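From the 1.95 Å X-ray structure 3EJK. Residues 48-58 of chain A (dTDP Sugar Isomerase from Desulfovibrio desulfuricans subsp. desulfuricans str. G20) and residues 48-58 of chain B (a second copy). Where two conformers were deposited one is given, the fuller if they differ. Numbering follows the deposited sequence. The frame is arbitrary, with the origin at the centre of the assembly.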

ATOM      1  N   GLN A  48      11.978   2.488 -11.807  1.00 38.47           N
ATOM      2  CA  GLN A  48      11.333   3.677 -11.262  1.00 38.68           C
ATOM      3  C   GLN A  48      11.714   3.936  -9.824  1.00 37.30           C
ATOM      4  O   GLN A  48      11.346   4.954  -9.243  1.00 36.73           O
ATOM      5  CB  GLN A  48       9.809   3.596 -11.390  1.00 39.71           C
ATOM      6  CG  GLN A  48       9.303   3.513 -12.817  1.00 43.28           C
ATOM      7  CD  GLN A  48       9.501   2.148 -13.460  1.00 50.72           C
ATOM      8  OE1 GLN A  48       9.689   1.131 -12.770  1.00 53.12           O
ATOM      9  NE2 GLN A  48       9.433   2.114 -14.803  1.00 54.51           N
ATOM     10  N   PHE A  49      12.465   3.004  -9.259  1.00 36.67           N
ATOM     11  CA  PHE A  49      12.899   3.141  -7.867  1.00 35.41           C
ATOM     12  C   PHE A  49      14.179   3.932  -7.816  1.00 35.12           C
ATOM     13  O   PHE A  49      15.092   3.729  -8.625  1.00 36.24           O
ATOM     14  CB  PHE A  49      13.089   1.779  -7.192  1.00 35.73           C
ATOM     15  CG  PHE A  49      13.574   1.868  -5.762  1.00 32.49           C
ATOM     16  CD1 PHE A  49      12.702   2.177  -4.732  1.00 33.46           C
ATOM     17  CD2 PHE A  49      14.901   1.624  -5.452  1.00 35.38           C
ATOM     18  CE1 PHE A  49      13.148   2.245  -3.414  1.00 36.34           C
ATOM     19  CE2 PHE A  49      15.355   1.696  -4.147  1.00 33.22           C
ATOM     20  CZ  PHE A  49      14.478   2.004  -3.125  1.00 35.01           C
ATOM     21  N   SER A  50      14.221   4.849  -6.863  1.00 34.27           N
ATOM     22  CA  SER A  50      15.406   5.669  -6.629  1.00 33.38           C
ATOM     23  C   SER A  50      15.948   5.443  -5.218  1.00 30.65           C
ATOM     24  O   SER A  50      17.071   5.004  -5.004  1.00 29.23           O
ATOM     25  CB  SER A  50      15.047   7.142  -6.778  1.00 34.69           C
ATOM     26  OG  SER A  50      16.198   7.966  -6.652  1.00 41.69           O
ATOM     27  N   GLN A  51      15.085   5.750  -4.264  1.00 29.55           N
ATOM     28  CA  GLN A  51      15.425   5.717  -2.854  0.50 29.41           C
ATOM     29  C   GLN A  51      14.202   5.545  -1.952  1.00 28.43           C
ATOM     30  O   GLN A  51      13.161   6.136  -2.210  1.00 28.52           O
ATOM     31  CB  GLN A  51      16.099   7.063  -2.587  0.50 30.13           C
ATOM     32  CG  GLN A  51      16.626   7.290  -1.229  0.50 31.50           C
ATOM     33  CD  GLN A  51      17.446   8.567  -1.170  0.50 32.05           C
ATOM     34  OE1 GLN A  51      18.017   8.992  -2.173  0.50 34.59           O
ATOM     35  NE2 GLN A  51      17.511   9.179   0.003  0.50 36.20           N
ATOM     36  N   PHE A  52      14.351   4.767  -0.904  1.00 27.18           N
ATOM     37  CA  PHE A  52      13.268   4.561   0.083  1.00 27.43           C
ATOM     38  C   PHE A  52      13.253   5.560   1.228  1.00 26.74           C
ATOM     39  O   PHE A  52      14.157   5.639   2.083  1.00 26.83           O
ATOM     40  CB  PHE A  52      13.235   3.141   0.659  1.00 28.38           C
ATOM     41  CG  PHE A  52      12.092   2.917   1.605  1.00 25.01           C
ATOM     42  CD1 PHE A  52      10.846   2.568   1.137  1.00 28.51           C
ATOM     43  CD2 PHE A  52      12.265   3.072   2.964  1.00 23.66           C
ATOM     44  CE1 PHE A  52       9.785   2.375   2.017  1.00 29.03           C
ATOM     45  CE2 PHE A  52      11.218   2.882   3.841  1.00 28.51           C
ATOM     46  CZ  PHE A  52       9.970   2.542   3.365  1.00 29.97           C
ATOM     47  N   GLY A  53      12.175   6.306   1.236  1.00 25.18           N
ATOM     48  CA  GLY A  53      11.940   7.287   2.285  1.00 25.48           C
ATOM     49  C   GLY A  53      10.794   6.849   3.170  1.00 24.18           C
ATOM     50  O   GLY A  53      10.934   6.703   4.396  1.00 23.49           O
ATOM     51  N   GLU A  54       9.661   6.611   2.526  1.00 22.77           N
ATOM     52  CA  GLU A  54       8.457   6.223   3.260  1.00 23.21           C
ATOM     53  C   GLU A  54       7.393   5.588   2.377  1.00 24.93           C
ATOM     54  O   GLU A  54       7.330   5.816   1.178  1.00 25.45           O
ATOM     55  CB  GLU A  54       7.884   7.474   3.981  1.00 23.94           C
ATOM     56  CG  GLU A  54       6.562   7.264   4.727  1.00 25.58           C
ATOM     57  CD  GLU A  54       6.118   8.446   5.566  1.00 27.06           C
ATOM     58  OE1 GLU A  54       6.755   9.529   5.453  1.00 27.88           O
ATOM     59  OE2 GLU A  54       5.135   8.289   6.357  1.00 23.24           O
ATOM     60  N   ILE A  55       6.598   4.736   2.993  1.00 25.87           N
ATOM     61  CA  ILE A  55       5.396   4.199   2.347  1.00 25.72           C
ATOM     62  C   ILE A  55       4.226   4.464   3.284  1.00 25.96           C
ATOM     63  O   ILE A  55       4.256   4.095   4.470  1.00 24.30           O
ATOM     64  CB  ILE A  55       5.457   2.692   2.005  1.00 26.62           C
ATOM     65  CG1 ILE A  55       4.084   2.218   1.477  1.00 27.16           C
ATOM     66  CG2 ILE A  55       5.834   1.867   3.194  1.00 27.47           C
ATOM     67  CD1 ILE A  55       3.705   2.746   0.075  1.00 26.10           C
ATOM     68  N   TYR A  56       3.246   5.197   2.754  1.00 24.40           N
ATOM     69  CA  TYR A  56       1.986   5.474   3.452  1.00 23.50           C
ATOM     70  C   TYR A  56       0.819   5.420   2.467  1.00 23.20           C
ATOM     71  O   TYR A  56       0.997   5.397   1.254  1.00 22.06           O
ATOM     72  CB  TYR A  56       1.978   6.845   4.154  1.00 24.06           C
ATOM     73  CG  TYR A  56       1.883   8.040   3.232  1.00 24.59           C
ATOM     74  CD1 TYR A  56       3.022   8.606   2.676  1.00 26.50           C
ATOM     75  CD2 TYR A  56       0.643   8.608   2.909  1.00 24.40           C
ATOM     76  CE1 TYR A  56       2.934   9.713   1.828  1.00 29.16           C
ATOM     77  CE2 TYR A  56       0.552   9.699   2.050  1.00 20.14           C
ATOM     78  CZ  TYR A  56       1.699  10.238   1.512  1.00 23.44           C
ATOM     79  OH  TYR A  56       1.621  11.314   0.670  1.00 25.53           O
ATOM     80  N   PHE A  57      -0.363   5.442   3.050  1.00 23.30           N
ATOM     81  CA  PHE A  57      -1.622   5.440   2.314  1.00 23.39           C
ATOM     82  C   PHE A  57      -2.487   6.621   2.674  1.00 24.31           C
ATOM     83  O   PHE A  57      -2.398   7.204   3.766  1.00 22.30           O
ATOM     84  CB  PHE A  57      -2.418   4.172   2.597  1.00 24.06           C
ATOM     85  CG  PHE A  57      -1.597   2.950   2.548  1.00 24.52           C
ATOM     86  CD1 PHE A  57      -1.129   2.478   1.339  1.00 25.86           C
ATOM     87  CD2 PHE A  57      -1.257   2.283   3.712  1.00 21.40           C
ATOM     88  CE1 PHE A  57      -0.344   1.345   1.287  1.00 25.15           C
ATOM     89  CE2 PHE A  57      -0.472   1.128   3.669  1.00 25.68           C
ATOM     90  CZ  PHE A  57      -0.015   0.662   2.451  1.00 23.38           C
ATOM     91  N   SER A  58      -3.321   6.948   1.704  1.00 22.77           N
ATOM     92  CA  SER A  58      -4.269   8.021   1.832  1.00 22.22           C
ATOM     93  C   SER A  58      -5.621   7.542   1.355  1.00 21.85           C
ATOM     94  O   SER A  58      -5.796   7.168   0.194  1.00 21.66           O
ATOM     95  CB  SER A  58      -3.818   9.235   1.014  1.00 23.96           C
ATOM     96  OG  SER A  58      -4.706  10.320   1.146  1.00 23.76           O
TER
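Chain B, residues 48-58: QFSQFGEIYFS

How does chain B approach chain A? The copies are related by an exact two-fold axis, so each contact is either repeated with the chains exchanged or made between a residue and its own mate. Chain B runs as loop from Gln48(B) to Gly53(B), then as strand from Glu54(B). Phe52(B) CA lies 6.8 Å from Phe52(A) CA. Phe57(B) CA lies 12.1 Å from Phe57(A) CA; the strands run in the same general direction, and the backbones diverge along them.

Where does the loop of chain B touch? Phe49(B), chi1 t, points toward chain A and brings CE1 to 3.4 Å from CE2 of Phe52(A). Their planes, 8° apart, are slid so that the rings barely overlap. Ser50(B) and Gln51(B) make no contact with this stretch of chain A. Phe52(B), also t, places CD1 3.4 Å from CD1 of Phe52(A) and CE2 3.4 Å from CE1 of Phe49(A), giving a run of four rings across the axis.

What does the strand add? Alternate residues face chain A. Ile55(B) CD1 lies 4.4 Å from Ile55(A) CG1, a looser contact, and Phe57(B) CE1 lies 3.8 Å from Phe57(A) CE1, the side chains bridging the wider gap.

What holds the stretches together? Apolar packing alone: no hydrogen bond crosses, and 360 Å² is buried over both sides.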

ATOM      1  N   GLN B  48      11.103  -0.437  12.869  1.00 38.47           N
ATOM      2  CA  GLN B  48      10.730  -1.717  12.276  1.00 38.68           C
ATOM      3  C   GLN B  48      11.280  -1.893  10.881  1.00 37.30           C
ATOM      4  O   GLN B  48      11.151  -2.955  10.277  1.00 36.73           O
ATOM      5  CB  GLN B  48       9.210  -1.906  12.265  1.00 39.71           C
ATOM      6  CG  GLN B  48       8.570  -1.925  13.639  1.00 43.28           C
ATOM      7  CD  GLN B  48       8.465  -0.551  14.286  1.00 50.72           C
ATOM      8  OE1 GLN B  48       8.534   0.488  13.607  1.00 53.12           O
ATOM      9  NE2 GLN B  48       8.270  -0.541  15.617  1.00 54.51           N
ATOM     10  N   PHE B  49      11.903  -0.839  10.380  1.00 36.67           N
ATOM     11  CA  PHE B  49      12.480  -0.886   9.034  1.00 35.41           C
ATOM     12  C   PHE B  49      13.879  -1.439   9.106  1.00 35.12           C
ATOM     13  O   PHE B  49      14.664  -1.085   9.994  1.00 36.24           O
ATOM     14  CB  PHE B  49      12.488   0.494   8.368  1.00 35.73           C
ATOM     15  CG  PHE B  49      13.109   0.503   6.989  1.00 32.49           C
ATOM     16  CD1 PHE B  49      12.403   0.054   5.886  1.00 33.46           C
ATOM     17  CD2 PHE B  49      14.395   0.979   6.799  1.00 35.38           C
ATOM     18  CE1 PHE B  49      12.972   0.076   4.615  1.00 36.34           C
ATOM     19  CE2 PHE B  49      14.972   0.999   5.541  1.00 33.22           C
ATOM     20  CZ  PHE B  49      14.259   0.549   4.446  1.00 35.01           C
ATOM     21  N   SER B  50      14.167  -2.326   8.168  1.00 34.27           N
ATOM     22  CA  SER B  50      15.494  -2.923   8.050  1.00 33.38           C
ATOM     23  C   SER B  50      16.114  -2.594   6.692  1.00 30.65           C
ATOM     24  O   SER B  50      17.158  -1.962   6.578  1.00 29.23           O
ATOM     25  CB  SER B  50      15.389  -4.437   8.177  1.00 34.69           C
ATOM     26  OG  SER B  50      16.673  -5.046   8.163  1.00 41.69           O
ATOM     27  N   GLN B  51      15.409  -3.040   5.666  1.00 29.55           N
ATOM     28  CA  GLN B  51      15.865  -2.937   4.293  0.50 29.41           C
ATOM     29  C   GLN B  51      14.718  -2.975   3.281  1.00 28.43           C
ATOM     30  O   GLN B  51      13.779  -3.743   3.448  1.00 28.52           O
ATOM     31  CB  GLN B  51      16.787  -4.141   4.099  0.50 30.13           C
ATOM     32  CG  GLN B  51      17.467  -4.260   2.797  0.50 31.50           C
ATOM     33  CD  GLN B  51      18.501  -5.373   2.822  0.50 32.05           C
ATOM     34  OE1 GLN B  51      19.044  -5.699   3.877  0.50 34.59           O
ATOM     35  NE2 GLN B  51      18.780  -5.955   1.666  0.50 36.20           N
ATOM     36  N   PHE B  52      14.823  -2.174   2.245  1.00 27.18           N
ATOM     37  CA  PHE B  52      13.815  -2.155   1.163  1.00 27.43           C
ATOM     38  C   PHE B  52      14.081  -3.132   0.029  1.00 26.74           C
ATOM     39  O   PHE B  52      15.059  -3.043  -0.740  1.00 26.83           O
ATOM     40  CB  PHE B  52      13.585  -0.757   0.574  1.00 28.38           C
ATOM     41  CG  PHE B  52      12.511  -0.730  -0.474  1.00 25.01           C
ATOM     42  CD1 PHE B  52      11.186  -0.610  -0.124  1.00 28.51           C
ATOM     43  CD2 PHE B  52      12.832  -0.843  -1.810  1.00 23.66           C
ATOM     44  CE1 PHE B  52      10.193  -0.600  -1.099  1.00 29.03           C
ATOM     45  CE2 PHE B  52      11.853  -0.832  -2.780  1.00 28.51           C
ATOM     46  CZ  PHE B  52      10.526  -0.720  -2.423  1.00 29.97           C
ATOM     47  N   GLY B  53      13.156  -4.055  -0.072  1.00 25.18           N
ATOM     48  CA  GLY B  53      13.194  -5.054  -1.129  1.00 25.48           C
ATOM     49  C   GLY B  53      12.074  -4.817  -2.118  1.00 24.18           C
ATOM     50  O   GLY B  53      12.296  -4.639  -3.328  1.00 23.49           O
ATOM     51  N   GLU B  54      10.863  -4.787  -1.583  1.00 22.77           N
ATOM     52  CA  GLU B  54       9.681  -4.611  -2.426  1.00 23.21           C
ATOM     53  C   GLU B  54       8.446  -4.180  -1.648  1.00 24.93           C
ATOM     54  O   GLU B  54       8.316  -4.426  -0.458  1.00 25.45           O
ATOM     55  CB  GLU B  54       9.405  -5.938  -3.186  1.00 23.94           C
ATOM     56  CG  GLU B  54       8.141  -5.958  -4.051  1.00 25.58           C
ATOM     57  CD  GLU B  54       7.990  -7.193  -4.917  1.00 27.06           C
ATOM     58  OE1 GLU B  54       8.794  -8.148  -4.738  1.00 27.88           O
ATOM     59  OE2 GLU B  54       7.070  -7.204  -5.796  1.00 23.24           O
ATOM     60  N   ILE B  55       7.573  -3.477  -2.342  1.00 25.87           N
ATOM     61  CA  ILE B  55       6.242  -3.165  -1.812  1.00 25.72           C
ATOM     62  C   ILE B  55       5.227  -3.624  -2.850  1.00 25.96           C
ATOM     63  O   ILE B  55       5.299  -3.246  -4.030  1.00 24.30           O
ATOM     64  CB  ILE B  55       6.005  -1.673  -1.478  1.00 26.62           C
ATOM     65  CG1 ILE B  55       4.527  -1.453  -1.081  1.00 27.16           C
ATOM     66  CG2 ILE B  55       6.337  -0.785  -2.635  1.00 27.47           C
ATOM     67  CD1 ILE B  55       4.122  -2.050   0.285  1.00 26.10           C
ATOM     68  N   TYR B  56       4.346  -4.523  -2.405  1.00 24.40           N
ATOM     69  CA  TYR B  56       3.224  -5.011  -3.212  1.00 23.50           C
ATOM     70  C   TYR B  56       1.981  -5.171  -2.338  1.00 23.20           C
ATOM     71  O   TYR B  56       2.041  -5.127  -1.114  1.00 22.06           O
ATOM     72  CB  TYR B  56       3.521  -6.356  -3.901  1.00 24.06           C
ATOM     73  CG  TYR B  56       3.554  -7.557  -2.982  1.00 24.59           C
ATOM     74  CD1 TYR B  56       4.720  -7.918  -2.320  1.00 26.50           C
ATOM     75  CD2 TYR B  56       2.410  -8.337  -2.768  1.00 24.40           C
ATOM     76  CE1 TYR B  56       4.751  -9.030  -1.475  1.00 29.16           C
ATOM     77  CE2 TYR B  56       2.435  -9.433  -1.912  1.00 20.14           C
ATOM     78  CZ  TYR B  56       3.604  -9.766  -1.268  1.00 23.44           C
ATOM     79  OH  TYR B  56       3.641 -10.846  -0.428  1.00 25.53           O
ATOM     80  N   PHE B  57       0.880  -5.397  -3.026  1.00 23.30           N
ATOM     81  CA  PHE B  57      -0.422  -5.621  -2.408  1.00 23.39           C
ATOM     82  C   PHE B  57      -1.029  -6.934  -2.836  1.00 24.31           C
ATOM     83  O   PHE B  57      -0.740  -7.483  -3.910  1.00 22.30           O
ATOM     84  CB  PHE B  57      -1.399  -4.512  -2.773  1.00 24.06           C
ATOM     85  CG  PHE B  57      -0.815  -3.164  -2.659  1.00 24.52           C
ATOM     86  CD1 PHE B  57      -0.549  -2.627  -1.416  1.00 25.86           C
ATOM     87  CD2 PHE B  57      -0.492  -2.439  -3.792  1.00 21.40           C
ATOM     88  CE1 PHE B  57       0.017  -1.374  -1.302  1.00 25.15           C
ATOM     89  CE2 PHE B  57       0.070  -1.164  -3.687  1.00 25.68           C
ATOM     90  CZ  PHE B  57       0.325  -0.634  -2.436  1.00 23.38           C
ATOM     91  N   SER B  58      -1.877  -7.410  -1.943  1.00 22.77           N
ATOM     92  CA  SER B  58      -2.606  -8.631  -2.149  1.00 22.22           C
ATOM     93  C   SER B  58      -4.059  -8.402  -1.800  1.00 21.85           C
ATOM     94  O   SER B  58      -4.403  -8.075  -0.663  1.00 21.66           O
ATOM     95  CB  SER B  58      -2.025  -9.754  -1.283  1.00 23.96           C
ATOM     96  OG  SER B  58      -2.693 -10.977  -1.487  1.00 23.76           O
TER